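Side-chain contacts in Alpha/beta hydrolase (PDB 4EZI), which is of unknown function but has the alpha/beta-hydrolase fold and may act as a lipase or related ester hydrolase: residues Y101-A104 with Y105-A109; G15-R19 with E20-I24; S92-E96 with K97-Y101. One frame throughout, in Å; residues are numbered along the deposited sequence.

Contact 1. Residues Y101-A104 with Y105-A109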
# COMPACT_ATOMS: atom_id res chain seq x y z
N TYR A 101 3.13 5.62 11.41
CA TYR A 101 2.13 4.55 11.28
C TYR A 101 1.96 3.80 12.58
O TYR A 101 0.85 3.56 13.03
CB TYR A 101 2.46 3.61 10.11
CG TYR A 101 2.78 4.39 8.87
CD1 TYR A 101 1.78 5.01 8.17
CD2 TYR A 101 4.08 4.56 8.44
CE1 TYR A 101 2.06 5.85 7.06
CE2 TYR A 101 4.38 5.38 7.37
CZ TYR A 101 3.38 6.02 6.68
OH TYR A 101 3.71 6.83 5.63
N LEU A 102 3.08 3.48 13.22
CA LEU A 102 3.04 2.85 14.54
C LEU A 102 2.39 3.76 15.59
O LEU A 102 1.56 3.33 16.39
CB LEU A 102 4.44 2.48 15.01
CG LEU A 102 5.17 1.45 14.18
CD1 LEU A 102 6.50 1.15 14.85
CD2 LEU A 102 4.36 0.16 14.01
N ALA A 103 2.77 5.04 15.56
CA ALA A 103 2.29 5.98 16.54
C ALA A 103 0.78 6.16 16.46
O ALA A 103 0.08 6.17 17.47
CB ALA A 103 3.03 7.31 16.40
N ALA A 104 0.28 6.33 15.24
CA ALA A 104 -1.13 6.58 15.04
C ALA A 104 -1.98 5.34 15.32
O ALA A 104 -2.96 5.40 16.06
CB ALA A 104 -1.36 7.13 13.62
N TYR A 105 -1.62 4.23 14.69
CA TYR A 105 -2.43 3.02 14.77
C TYR A 105 -2.21 2.18 16.01
O TYR A 105 -3.13 1.50 16.45
CB TYR A 105 -2.20 2.16 13.53
CG TYR A 105 -2.81 2.69 12.26
CD1 TYR A 105 -4.18 2.77 12.12
CD2 TYR A 105 -2.03 3.09 11.17
CE1 TYR A 105 -4.77 3.25 10.96
CE2 TYR A 105 -2.59 3.58 10.00
CZ TYR A 105 -3.96 3.66 9.90
OH TYR A 105 -4.58 4.09 8.74
N GLY A 106 -0.98 2.20 16.51
CA GLY A 106 -0.57 1.37 17.63
C GLY A 106 -0.55 2.14 18.93
O GLY A 106 -1.38 1.90 19.82
N ASN A 107 0.39 3.08 19.07
CA ASN A 107 0.51 3.79 20.35
C ASN A 107 -0.73 4.58 20.71
O ASN A 107 -1.06 4.66 21.89
CB ASN A 107 1.73 4.70 20.41
CG ASN A 107 3.01 3.99 20.08
OD1 ASN A 107 3.32 3.80 18.92
ND2 ASN A 107 3.79 3.63 21.11
N SER A 108 -1.39 5.18 19.73
CA SER A 108 -2.62 5.93 19.98
C SER A 108 -3.85 5.04 19.86
O SER A 108 -4.56 4.83 20.85
CB SER A 108 -2.73 7.15 19.05
OG SER A 108 -3.96 7.81 19.27
N ALA A 109 -4.12 4.50 18.67
CA ALA A 109 -5.41 3.81 18.48
C ALA A 109 -5.49 2.49 19.22
O ALA A 109 -6.58 2.00 19.47
CB ALA A 109 -5.70 3.61 16.97
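The Tyr105 ring meets the preceding turn of its own helix at its edge, where the carbonyl O of Tyr101 lies near the ring plane, 3.5 Å from Tyr105 CD2. That same oxygen accepts the backbone N-H of Tyr105 at 3.1 Å, so the ring edge lies beside an oxygen already bonded to the Tyr105 amide. Beyond the turn, the Tyr105 ring packs on Leu359, Val363 and Phe366 of helix 355-370, whereas the Tyr101 ring stacks with Tyr79 and its OH bonds to His355. The other flat group is the Asn107 amide. With CG beside the backbone N (chi1 -54°), the side chain folds back along the helix until OD1 rests 3.4 Å from Ala103 CA. OD1 is also 3.1 Å from Leu102 O, an approach of two acceptors and not a bond. The amide's donor end serves other parts of the fold, ND2 bonding to the carbonyls of Tyr39 and Phe17.

All this belongs to helix 99-108, the crossover helix of the beta-alpha-beta unit formed with strands 74-80 and 112-116, and its last turns illustrate how an alpha-helix can widen into a pi-type turn. Leu102 O is the switch point: it receives Gly106 N at 2.8 Å and Asn107 N at 2.9 Å, the second bond being the straighter (154° against 138° at the hydrogen). From there the spacing stays at five residues, with Ser108 N reaching Ala103 O at 2.9 Å and Ala109 N reaching Ala104 O at 3.0 Å. Ser108 CB sits beside both of these carbonyl oxygens, while its OG bonds to Thr36 O.

Contact 2. Residues G15-R19 with E20-I24; sequences GEFSR and ETAEI
A strand-to-helix turn with a serine at the N-cap position joins strand 8-17 to helix 19-27. Ser18 occupies the cap. Its OG lies between the backbone N and the carbonyl carbon (chi1 77°), which turns the hydroxyl over the first helical turn, 3.0 Å from Thr21 OG1. A water bridges the same two residues: it accepts from Ser18 N at 2.9 Å and is hydrogen-bonded to Thr21 OG1 at 2.7 Å. The Thr21 hydroxyl, set beside its own backbone N (chi1 -54°), therefore faces the cap and the water, and the methyl is left for the apolar side. The regular helical pattern starts at once, with Ala22 N donating to Ser18 O at 3.0 Å and Glu23 N to Arg19 O at 2.9 Å.

On that apolar side, the ring of Phe17, the last residue of the strand, lies against the first helical turn. Thr21 CG2 approaches the ring obliquely at CE1, 3.6 Å away, and Ala22 CB comes to CE2 at 3.9 Å, so two successive helix residues share one aromatic side chain. At the outer surface the Glu20 side chain comes back toward the cap, its OE1 3.6 Å from Ser18 CB.

The turn is fastened to its surroundings on several sides. Asp40 accepts from Arg19 N, strand 41-51 pairs with the end of strand 8-17 and sends Leu41 and Leu43 against Phe17, and helix 99-108 packs on the inner face through Tyr99, Leu102, Ala103 and Asn107.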
# COMPACT_ATOMS: atom_id res chain seq x y z
N GLY A 15 12.67 -5.03 19.88
CA GLY A 15 12.61 -4.11 20.99
C GLY A 15 11.28 -3.38 21.00
O GLY A 15 10.32 -3.74 20.31
N GLU A 16 11.22 -2.36 21.84
CA GLU A 16 10.01 -1.60 22.04
C GLU A 16 9.97 -0.30 21.24
O GLU A 16 10.99 0.17 20.70
CB GLU A 16 9.79 -1.34 23.51
CG GLU A 16 9.61 -2.66 24.26
CD GLU A 16 9.14 -2.48 25.68
OE1 GLU A 16 9.07 -1.32 26.18
OE2 GLU A 16 8.86 -3.52 26.34
N PHE A 17 8.75 0.23 21.13
CA PHE A 17 8.50 1.52 20.55
C PHE A 17 7.61 2.27 21.54
O PHE A 17 6.42 1.99 21.69
CB PHE A 17 7.81 1.36 19.19
CG PHE A 17 7.68 2.64 18.43
CD1 PHE A 17 8.78 3.24 17.85
CD2 PHE A 17 6.44 3.25 18.29
CE1 PHE A 17 8.64 4.44 17.16
CE2 PHE A 17 6.31 4.44 17.61
CZ PHE A 17 7.42 5.03 17.04
N SER A 18 8.23 3.20 22.26
CA SER A 18 7.60 3.82 23.41
C SER A 18 6.61 4.92 23.06
O SER A 18 6.65 5.52 22.00
CB SER A 18 8.68 4.42 24.32
OG SER A 18 9.15 5.63 23.76
N ARG A 19 5.74 5.19 24.02
CA ARG A 19 4.80 6.32 24.00
C ARG A 19 5.51 7.61 23.67
O ARG A 19 5.04 8.45 22.92
CB ARG A 19 4.17 6.49 25.38
CG ARG A 19 3.22 5.36 25.78
CD ARG A 19 2.90 5.37 27.24
NE ARG A 19 1.89 6.39 27.49
CZ ARG A 19 0.81 6.18 28.23
NH1 ARG A 19 0.62 5.00 28.79
NH2 ARG A 19 -0.07 7.16 28.41
N GLU A 20 6.66 7.78 24.30
CA GLU A 20 7.40 9.03 24.17
C GLU A 20 7.96 9.22 22.76
O GLU A 20 7.85 10.30 22.17
CB GLU A 20 8.55 9.07 25.19
CG GLU A 20 8.14 9.22 26.65
CD GLU A 20 7.61 7.96 27.33
OE1 GLU A 20 7.79 6.81 26.84
OE2 GLU A 20 6.99 8.12 28.42
N THR A 21 8.50 8.15 22.19
CA THR A 21 9.00 8.17 20.80
C THR A 21 7.83 8.41 19.82
O THR A 21 7.95 9.20 18.88
CB THR A 21 9.73 6.86 20.48
OG1 THR A 21 10.75 6.64 21.46
CG2 THR A 21 10.34 6.89 19.10
N ALA A 22 6.69 7.79 20.10
CA ALA A 22 5.49 7.96 19.30
C ALA A 22 5.02 9.40 19.32
O ALA A 22 4.66 9.96 18.28
CB ALA A 22 4.37 7.00 19.77
N GLU A 23 4.99 10.01 20.51
CA GLU A 23 4.53 11.40 20.66
C GLU A 23 5.39 12.35 19.84
O GLU A 23 4.89 13.24 19.17
CB GLU A 23 4.54 11.81 22.13
CG GLU A 23 3.97 13.20 22.36
CD GLU A 23 3.54 13.42 23.80
OE1 GLU A 23 3.55 12.45 24.60
OE2 GLU A 23 3.18 14.57 24.14
N ILE A 24 6.70 12.15 19.87
CA ILE A 24 7.63 12.97 19.07
C ILE A 24 7.33 12.83 17.59
O ILE A 24 7.32 13.82 16.86
CB ILE A 24 9.09 12.57 19.37
CG1 ILE A 24 9.45 13.00 20.81
CG2 ILE A 24 10.08 13.17 18.37
CD1 ILE A 24 10.66 12.32 21.41
O HOH W 1 10.96 3.92 21.78

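Contact 3. Residues S92-E96 with K97-Y101; sequences SRNNE and KNYIY
Glu96 CA lies over one face of the Tyr99 ring, 3.7 Å from its centroid and only 9° off the normal, a CH-pi contact between residues three apart. Glu96 CG, on the same side, lies just beyond the CE2-CZ rim, 3.9 Å from CE2. At the ring edge, near its plane, stands Asn94 O, 3.6 Å from Tyr99 CE1. The Asn94 side chain does double duty: ND2 lies beside the same CE1, also at 3.6 Å, and OD1 receives the ND2 of Asn98 at 2.9 Å, an almost straight bond (171°) with the acceptor in the Asn98 amide plane. The two amides are nearly perpendicular, and the donor is somewhat tilted from the Asn94 carbonyl plane.

Bonds around the helix start, mostly backbone, position these groups. Asn98 N donates to Asn95 O at 2.9 Å, and weakly to Asn95 OD1, which is folded back over the turn by a chi1 of 64°. Tyr99 N donates to Glu96 O at 3.2 Å; a water also donates to Glu96 O, at 2.8 Å, and accepts from Ile100 N. Farther out, Asp89 takes both Asn95 ND2, by a hydrogen bond, and Lys97 NZ, by a salt bridge; its likely negative charge would offset the closeness of these two donors.

This is the entry to helix 99-108, following the loop that leaves strand 74-80. Tyr99 lies against helix 19-27 and meets Phe17 edge-to-face, Asn94 touches Leu43 of strand 41-51, and Asn98 packs on Met115 of strand 112-116.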
# COMPACT_ATOMS: atom_id res chain seq x y z
N SER A 92 9.53 -3.48 8.06
CA SER A 92 10.28 -4.39 8.91
C SER A 92 11.58 -3.78 9.43
O SER A 92 12.14 -4.31 10.40
CB SER A 92 10.62 -5.68 8.17
OG SER A 92 11.49 -5.47 7.08
N ARG A 93 12.06 -2.69 8.82
CA ARG A 93 13.23 -1.99 9.33
C ARG A 93 12.89 -0.92 10.36
O ARG A 93 13.78 -0.42 11.05
CB ARG A 93 14.06 -1.36 8.19
CG ARG A 93 14.91 -2.34 7.41
CD ARG A 93 14.12 -3.30 6.55
NE ARG A 93 15.05 -4.14 5.78
CZ ARG A 93 15.07 -5.45 5.75
NH1 ARG A 93 14.16 -6.19 6.34
NH2 ARG A 93 16.01 -6.05 5.02
N ASN A 94 11.62 -0.54 10.43
CA ASN A 94 11.16 0.52 11.31
C ASN A 94 12.12 1.70 11.44
O ASN A 94 12.56 2.04 12.54
CB ASN A 94 10.75 0.01 12.70
CG ASN A 94 9.96 1.07 13.47
OD1 ASN A 94 9.08 1.71 12.89
ND2 ASN A 94 10.24 1.24 14.75
N ASN A 95 12.35 2.38 10.32
CA ASN A 95 13.09 3.61 10.36
C ASN A 95 12.15 4.76 10.78
O ASN A 95 10.95 4.58 10.99
CB ASN A 95 13.80 3.88 9.03
CG ASN A 95 12.87 4.08 7.88
OD1 ASN A 95 11.75 4.57 8.03
ND2 ASN A 95 13.33 3.72 6.69
N GLU A 96 12.73 5.94 10.98
CA GLU A 96 11.96 7.05 11.53
C GLU A 96 10.76 7.42 10.63
O GLU A 96 9.76 7.94 11.14
CB GLU A 96 12.81 8.30 11.77
CG GLU A 96 13.82 8.25 12.90
CD GLU A 96 14.62 9.58 13.03
OE1 GLU A 96 14.33 10.55 12.29
OE2 GLU A 96 15.54 9.67 13.88
N LYS A 97 10.87 7.20 9.33
CA LYS A 97 9.76 7.45 8.41
C LYS A 97 8.58 6.49 8.65
O LYS A 97 7.44 6.81 8.31
CB LYS A 97 10.24 7.40 6.96
CG LYS A 97 11.23 8.50 6.64
CD LYS A 97 11.67 8.45 5.16
CE LYS A 97 11.95 7.04 4.66
NZ LYS A 97 13.36 6.56 4.77
N ASN A 98 8.82 5.34 9.25
CA ASN A 98 7.77 4.39 9.59
C ASN A 98 7.06 4.73 10.90
O ASN A 98 6.00 4.20 11.19
CB ASN A 98 8.35 2.99 9.76
CG ASN A 98 7.32 1.91 9.69
OD1 ASN A 98 6.62 1.78 8.69
ND2 ASN A 98 7.22 1.10 10.75
N TYR A 99 7.65 5.61 11.71
CA TYR A 99 7.18 5.81 13.06
C TYR A 99 5.73 6.29 13.09
O TYR A 99 4.97 5.91 13.99
CB TYR A 99 8.03 6.83 13.81
CG TYR A 99 9.40 6.37 14.29
CD1 TYR A 99 9.93 5.12 13.96
CD2 TYR A 99 10.16 7.20 15.08
CE1 TYR A 99 11.16 4.74 14.45
CE2 TYR A 99 11.37 6.82 15.58
CZ TYR A 99 11.87 5.59 15.25
OH TYR A 99 13.09 5.19 15.77
N ILE A 100 5.34 7.16 12.17
CA ILE A 100 4.02 7.74 12.24
C ILE A 100 2.91 6.69 12.16
O ILE A 100 1.86 6.85 12.79
CB ILE A 100 3.82 8.83 11.12
CG1 ILE A 100 2.64 9.71 11.41
CG2 ILE A 100 3.79 8.22 9.73
CD1 ILE A 100 2.81 10.59 12.66
N TYR A 101 3.13 5.62 11.41
CA TYR A 101 2.13 4.55 11.28
C TYR A 101 1.96 3.80 12.58
O TYR A 101 0.85 3.56 13.03
CB TYR A 101 2.46 3.61 10.11
CG TYR A 101 2.78 4.39 8.87
CD1 TYR A 101 1.78 5.01 8.17
CD2 TYR A 101 4.08 4.56 8.44
CE1 TYR A 101 2.06 5.85 7.06
CE2 TYR A 101 4.38 5.38 7.37
CZ TYR A 101 3.38 6.02 6.68
OH TYR A 101 3.71 6.83 5.63
O HOH W 2 7.24 9.05 10.79

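How the contacts relate
From the N terminus, contact 2 comes first, closing the tight turn from strand 8-17 into helix 19-27. The chain then passes through strands 41-51, 57-67 and 74-80 before contact 3 shapes the entry to helix 99-108, and contact 1 follows at once, Tyr101 belonging to both. The three are in series, neither nesting nor crossing, yet they converge in space with centres 10 to 11 Å apart. Contacts 2 and 3 meet where Phe17 and Thr21 touch Tyr99, contacts 2 and 1 where Asn107 reaches Phe17 O and Ala22, contacts 1 and 3 where Leu102 packs on Asn94. The packing between them joins the N-terminal edge strand and its helix to the crossover helix of the hydrolase sheet.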